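Local coordinates for surface protein VspA (Borrelia turicatae, PDB 1YJG) that is a variable surface lipoprotein of the spirochaete outer membrane, one of a set of antigenically distinct proteins whose switching probably lets the bacterium evade host immunity, at residues F10-I24 against L132-A146. Numbering follows the deposited sequence.
Sequences FAKSVKDVHTLVKSI and LIKLNTAIDALLTSA
V14 and I139 face each other across two nearly antiparallel helices, whose axes make an angle of 156° and come within 9.3 Å, the backbones drawing nearest at A11 and A146. Each of the two side chains is a knob in a hole of the other helix: V14 sits among I139, L142, L143 and A146, and I139 among V14, V17, H18 and V21. In the helical bundle of the VspA core this knobs-into-holes packing joins the N-terminal helix 2-28 to the C-terminal helix 129-155; V17 and I24 also touch helix 48-69. Along one flank the packing turns polar. H18 has CG anti to its backbone N (chi1 -176°), which swings the ring across to L143, whose CD2 stands over the ring centre in a CH-pi contact, 3.4 Å from the centroid. At the ring edge H18 NE2 donates to D140 OD1 (3.1 Å), a rather bent bond. K22 NZ forms a salt bridge with D140 OD1 (3.0 Å) on the syn side, tilted 22° from the carboxylate plane, and K22 NZ also meets N136 OD1 (2.9 Å) on a lone pair. The N136 ND2 donates to L132 O and to a water held by V21 O.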
loop_
_atom_site.group_PDB
_atom_site.type_symbol
_atom_site.label_atom_id
_atom_site.label_comp_id
_atom_site.label_asym_id
_atom_site.label_seq_id
_atom_site.Cartn_x
_atom_site.Cartn_y
_atom_site.Cartn_z
ATOM N N PHE A 10 -5.495 -10.962 -14.135
ATOM C CA PHE A 10 -6.017 -9.604 -14.243
ATOM C C PHE A 10 -6.561 -9.104 -12.915
ATOM O O PHE A 10 -6.350 -7.959 -12.532
ATOM C CB PHE A 10 -7.120 -9.545 -15.304
ATOM C CG PHE A 10 -7.585 -8.159 -15.598
ATOM C CD1 PHE A 10 -6.846 -7.331 -16.439
ATOM C CD2 PHE A 10 -8.744 -7.669 -15.023
ATOM C CE1 PHE A 10 -7.267 -6.026 -16.692
ATOM C CE2 PHE A 10 -9.174 -6.367 -15.280
ATOM C CZ PHE A 10 -8.441 -5.545 -16.101
ATOM N N ALA A 11 -7.278 -9.978 -12.223
ATOM C CA ALA A 11 -7.863 -9.663 -10.930
ATOM C C ALA A 11 -6.763 -9.393 -9.908
ATOM O O ALA A 11 -6.922 -8.537 -9.047
ATOM C CB ALA A 11 -8.740 -10.802 -10.463
ATOM N N LYS A 12 -5.664 -10.133 -10.012
ATOM C CA LYS A 12 -4.526 -9.981 -9.107
ATOM C C LYS A 12 -3.923 -8.593 -9.260
ATOM O O LYS A 12 -3.531 -7.975 -8.285
ATOM C CB LYS A 12 -3.415 -10.976 -9.440
ATOM C CG LYS A 12 -3.507 -12.324 -8.773
ATOM C CD LYS A 12 -2.440 -13.290 -9.333
ATOM C CE LYS A 12 -1.012 -12.806 -9.069
ATOM N NZ LYS A 12 0.037 -13.664 -9.717
ATOM N N SER A 13 -3.826 -8.145 -10.509
ATOM C CA SER A 13 -3.265 -6.852 -10.852
ATOM C C SER A 13 -4.140 -5.720 -10.381
ATOM O O SER A 13 -3.638 -4.700 -9.909
ATOM C CB SER A 13 -3.064 -6.743 -12.366
ATOM O OG SER A 13 -1.980 -7.557 -12.785
ATOM N N VAL A 14 -5.450 -5.892 -10.528
ATOM C CA VAL A 14 -6.410 -4.886 -10.115
ATOM C C VAL A 14 -6.462 -4.833 -8.586
ATOM O O VAL A 14 -6.519 -3.748 -8.002
ATOM C CB VAL A 14 -7.805 -5.153 -10.721
ATOM C CG1 VAL A 14 -8.848 -4.184 -10.156
ATOM C CG2 VAL A 14 -7.750 -5.023 -12.240
ATOM N N LYS A 15 -6.435 -6.000 -7.948
ATOM C CA LYS A 15 -6.466 -6.095 -6.486
ATOM C C LYS A 15 -5.270 -5.326 -5.940
ATOM O O LYS A 15 -5.388 -4.561 -4.984
ATOM C CB LYS A 15 -6.418 -7.565 -6.029
ATOM C CG LYS A 15 -6.513 -7.802 -4.509
ATOM C CD LYS A 15 -7.671 -7.029 -3.843
ATOM C CE LYS A 15 -7.710 -7.286 -2.333
ATOM N NZ LYS A 15 -8.883 -6.678 -1.681
ATOM N N ASP A 16 -4.120 -5.537 -6.575
ATOM C CA ASP A 16 -2.883 -4.880 -6.204
ATOM C C ASP A 16 -3.064 -3.352 -6.203
ATOM O O ASP A 16 -2.766 -2.687 -5.219
ATOM C CB ASP A 16 -1.808 -5.302 -7.194
ATOM C CG ASP A 16 -0.452 -4.749 -6.869
ATOM O OD1 ASP A 16 0.194 -4.237 -7.815
ATOM O OD2 ASP A 16 0.061 -4.815 -5.720
ATOM N N VAL A 17 -3.567 -2.805 -7.307
ATOM C CA VAL A 17 -3.780 -1.368 -7.423
ATOM C C VAL A 17 -4.825 -0.866 -6.398
ATOM O O VAL A 17 -4.675 0.203 -5.816
ATOM C CB VAL A 17 -4.193 -0.989 -8.870
ATOM C CG1 VAL A 17 -4.727 0.435 -8.941
ATOM C CG2 VAL A 17 -3.021 -1.162 -9.806
ATOM N N HIS A 18 -5.861 -1.663 -6.172
ATOM C CA HIS A 18 -6.928 -1.329 -5.242
ATOM C C HIS A 18 -6.371 -1.156 -3.840
ATOM O O HIS A 18 -6.665 -0.163 -3.150
ATOM C CB HIS A 18 -7.977 -2.432 -5.280
ATOM C CG HIS A 18 -9.182 -2.172 -4.435
ATOM N ND1 HIS A 18 -9.307 -2.656 -3.149
ATOM C CD2 HIS A 18 -10.347 -1.538 -4.711
ATOM C CE1 HIS A 18 -10.484 -2.306 -2.659
ATOM N NE2 HIS A 18 -11.137 -1.632 -3.590
ATOM N N THR A 19 -5.532 -2.107 -3.435
ATOM C CA THR A 19 -4.912 -2.065 -2.115
ATOM C C THR A 19 -4.043 -0.810 -1.971
ATOM O O THR A 19 -4.162 -0.093 -0.976
ATOM C CB THR A 19 -4.089 -3.315 -1.873
ATOM O OG1 THR A 19 -4.975 -4.424 -1.622
ATOM C CG2 THR A 19 -3.251 -3.179 -0.603
ATOM N N LEU A 20 -3.188 -0.543 -2.961
ATOM C CA LEU A 20 -2.330 0.639 -2.917
ATOM C C LEU A 20 -3.143 1.941 -2.734
ATOM O O LEU A 20 -2.726 2.830 -1.998
ATOM C CB LEU A 20 -1.490 0.750 -4.182
ATOM C CG LEU A 20 -0.368 -0.282 -4.357
ATOM C CD1 LEU A 20 0.380 -0.002 -5.637
ATOM C CD2 LEU A 20 0.598 -0.263 -3.175
ATOM N N VAL A 21 -4.285 2.036 -3.411
ATOM C CA VAL A 21 -5.147 3.204 -3.337
ATOM C C VAL A 21 -5.715 3.355 -1.915
ATOM O O VAL A 21 -5.682 4.443 -1.342
ATOM C CB VAL A 21 -6.275 3.144 -4.405
ATOM C CG1 VAL A 21 -7.337 4.214 -4.166
ATOM C CG2 VAL A 21 -5.685 3.292 -5.797
ATOM N N LYS A 22 -6.188 2.248 -1.353
ATOM C CA LYS A 22 -6.736 2.222 -0.010
ATOM C C LYS A 22 -5.642 2.475 1.029
ATOM O O LYS A 22 -5.934 2.992 2.126
ATOM C CB LYS A 22 -7.402 0.877 0.285
ATOM C CG LYS A 22 -8.571 0.493 -0.635
ATOM C CD LYS A 22 -9.652 1.568 -0.710
ATOM C CE LYS A 22 -10.715 1.155 -1.716
ATOM N NZ LYS A 22 -11.758 2.181 -1.895
ATOM N N SER A 23 -4.399 2.125 0.683
ATOM C CA SER A 23 -3.247 2.298 1.574
ATOM C C SER A 23 -3.046 3.763 1.890
ATOM O O SER A 23 -2.486 4.090 2.927
ATOM C CB SER A 23 -1.958 1.668 0.999
ATOM O OG SER A 23 -1.245 2.513 0.101
ATOM N N ILE A 24 -3.503 4.639 0.994
ATOM C CA ILE A 24 -3.389 6.081 1.206
ATOM C C ILE A 24 -4.231 6.482 2.448
ATOM O O ILE A 24 -3.916 7.462 3.103
ATOM C CB ILE A 24 -3.809 6.886 -0.048
ATOM C CG1 ILE A 24 -3.102 6.379 -1.318
ATOM C CG2 ILE A 24 -3.528 8.376 0.159
ATOM C CD1 ILE A 24 -1.579 6.327 -1.248
ATOM N N LEU A 132 -8.313 11.918 -5.399
ATOM C CA LEU A 132 -8.111 10.660 -4.699
ATOM C C LEU A 132 -9.446 9.976 -4.463
ATOM O O LEU A 132 -9.523 8.740 -4.520
ATOM C CB LEU A 132 -7.367 10.898 -3.393
ATOM C CG LEU A 132 -7.031 9.673 -2.548
ATOM C CD1 LEU A 132 -6.182 8.669 -3.346
ATOM C CD2 LEU A 132 -6.328 10.130 -1.284
ATOM N N ILE A 133 -10.491 10.773 -4.214
ATOM C CA ILE A 133 -11.836 10.242 -4.001
ATOM C C ILE A 133 -12.317 9.595 -5.296
ATOM O O ILE A 133 -12.882 8.505 -5.278
ATOM C CB ILE A 133 -12.824 11.354 -3.568
ATOM C CG1 ILE A 133 -12.666 11.646 -2.076
ATOM C CG2 ILE A 133 -14.286 10.964 -3.887
ATOM C CD1 ILE A 133 -13.421 12.903 -1.604
ATOM N N LYS A 134 -12.107 10.292 -6.415
ATOM C CA LYS A 134 -12.507 9.790 -7.733
ATOM C C LYS A 134 -11.704 8.533 -8.072
ATOM O O LYS A 134 -12.219 7.606 -8.680
ATOM C CB LYS A 134 -12.314 10.864 -8.822
ATOM C CG LYS A 134 -13.137 12.142 -8.568
ATOM C CD LYS A 134 -13.215 13.087 -9.780
ATOM C CE LYS A 134 -14.336 14.129 -9.627
ATOM N NZ LYS A 134 -13.808 15.530 -9.598
ATOM N N LEU A 135 -10.447 8.499 -7.645
ATOM C CA LEU A 135 -9.576 7.357 -7.895
ATOM C C LEU A 135 -10.103 6.134 -7.160
ATOM O O LEU A 135 -10.014 5.012 -7.672
ATOM C CB LEU A 135 -8.161 7.676 -7.424
ATOM C CG LEU A 135 -7.084 6.601 -7.437
ATOM C CD1 LEU A 135 -6.949 5.977 -8.806
ATOM C CD2 LEU A 135 -5.751 7.207 -6.985
ATOM N N ASN A 136 -10.634 6.363 -5.953
ATOM C CA ASN A 136 -11.199 5.307 -5.118
ATOM C C ASN A 136 -12.471 4.761 -5.764
ATOM O O ASN A 136 -12.687 3.560 -5.836
ATOM C CB ASN A 136 -11.514 5.826 -3.705
ATOM C CG ASN A 136 -10.349 5.643 -2.727
ATOM O OD1 ASN A 136 -10.256 4.623 -2.049
ATOM N ND2 ASN A 136 -9.473 6.641 -2.643
ATOM N N THR A 137 -13.327 5.665 -6.213
ATOM C CA THR A 137 -14.577 5.289 -6.861
ATOM C C THR A 137 -14.283 4.449 -8.096
ATOM O O THR A 137 -14.914 3.423 -8.330
ATOM C CB THR A 137 -15.337 6.553 -7.303
ATOM O OG1 THR A 137 -15.876 7.225 -6.158
ATOM C CG2 THR A 137 -16.560 6.210 -8.152
ATOM N N ALA A 138 -13.314 4.905 -8.881
ATOM C CA ALA A 138 -12.922 4.240 -10.113
ATOM C C ALA A 138 -12.327 2.855 -9.915
ATOM O O ALA A 138 -12.635 1.931 -10.672
ATOM C CB ALA A 138 -11.946 5.127 -10.876
ATOM N N ILE A 139 -11.460 2.711 -8.912
ATOM C CA ILE A 139 -10.818 1.424 -8.648
ATOM C C ILE A 139 -11.802 0.406 -8.063
ATOM O O ILE A 139 -11.668 -0.799 -8.306
ATOM C CB ILE A 139 -9.530 1.595 -7.761
ATOM C CG1 ILE A 139 -8.662 0.334 -7.802
ATOM C CG2 ILE A 139 -9.881 1.938 -6.313
ATOM C CD1 ILE A 139 -8.380 -0.214 -9.196
ATOM N N ASP A 140 -12.780 0.887 -7.292
ATOM C CA ASP A 140 -13.785 0.006 -6.698
ATOM C C ASP A 140 -14.540 -0.628 -7.840
ATOM O O ASP A 140 -14.829 -1.812 -7.806
ATOM C CB ASP A 140 -14.826 0.766 -5.841
ATOM C CG ASP A 140 -14.323 1.150 -4.460
ATOM O OD1 ASP A 140 -13.305 0.610 -3.984
ATOM O OD2 ASP A 140 -14.908 2.010 -3.768
ATOM N N ALA A 141 -14.865 0.173 -8.855
ATOM C CA ALA A 141 -15.608 -0.325 -10.015
ATOM C C ALA A 141 -14.798 -1.335 -10.808
ATOM O O ALA A 141 -15.325 -2.373 -11.228
ATOM C CB ALA A 141 -16.056 0.841 -10.920
ATOM N N LEU A 142 -13.516 -1.049 -11.017
ATOM C CA LEU A 142 -12.681 -1.972 -11.770
ATOM C C LEU A 142 -12.480 -3.283 -11.022
ATOM O O LEU A 142 -12.410 -4.337 -11.655
ATOM C CB LEU A 142 -11.330 -1.341 -12.131
ATOM C CG LEU A 142 -10.368 -2.213 -12.954
ATOM C CD1 LEU A 142 -10.990 -2.636 -14.269
ATOM C CD2 LEU A 142 -9.079 -1.466 -13.201
ATOM N N LEU A 143 -12.383 -3.226 -9.689
ATOM C CA LEU A 143 -12.187 -4.436 -8.882
ATOM C C LEU A 143 -13.443 -5.297 -8.962
ATOM O O LEU A 143 -13.359 -6.517 -9.121
ATOM C CB LEU A 143 -11.829 -4.132 -7.411
ATOM C CG LEU A 143 -11.561 -5.357 -6.506
ATOM C CD1 LEU A 143 -10.482 -6.321 -7.113
ATOM C CD2 LEU A 143 -11.154 -4.959 -5.103
ATOM N N THR A 144 -14.601 -4.656 -8.880
ATOM C CA THR A 144 -15.864 -5.379 -8.955
ATOM C C THR A 144 -15.966 -6.110 -10.283
ATOM O O THR A 144 -16.319 -7.278 -10.311
ATOM C CB THR A 144 -17.037 -4.413 -8.769
ATOM O OG1 THR A 144 -17.007 -3.908 -7.437
ATOM C CG2 THR A 144 -18.382 -5.132 -8.862
ATOM N N SER A 145 -15.624 -5.432 -11.378
ATOM C CA SER A 145 -15.674 -6.038 -12.711
ATOM C C SER A 145 -14.649 -7.145 -12.870
ATOM O O SER A 145 -14.920 -8.145 -13.515
ATOM C CB SER A 145 -15.439 -5.003 -13.813
ATOM O OG SER A 145 -16.444 -4.020 -13.773
ATOM N N ALA A 146 -13.471 -6.953 -12.288
ATOM C CA ALA A 146 -12.416 -7.938 -12.368
ATOM C C ALA A 146 -12.767 -9.184 -11.559
ATOM O O ALA A 146 -12.471 -10.294 -11.973
ATOM C CB ALA A 146 -11.118 -7.354 -11.872
HETATM O O HOH W 1 -7.442 6.361 -0.770
#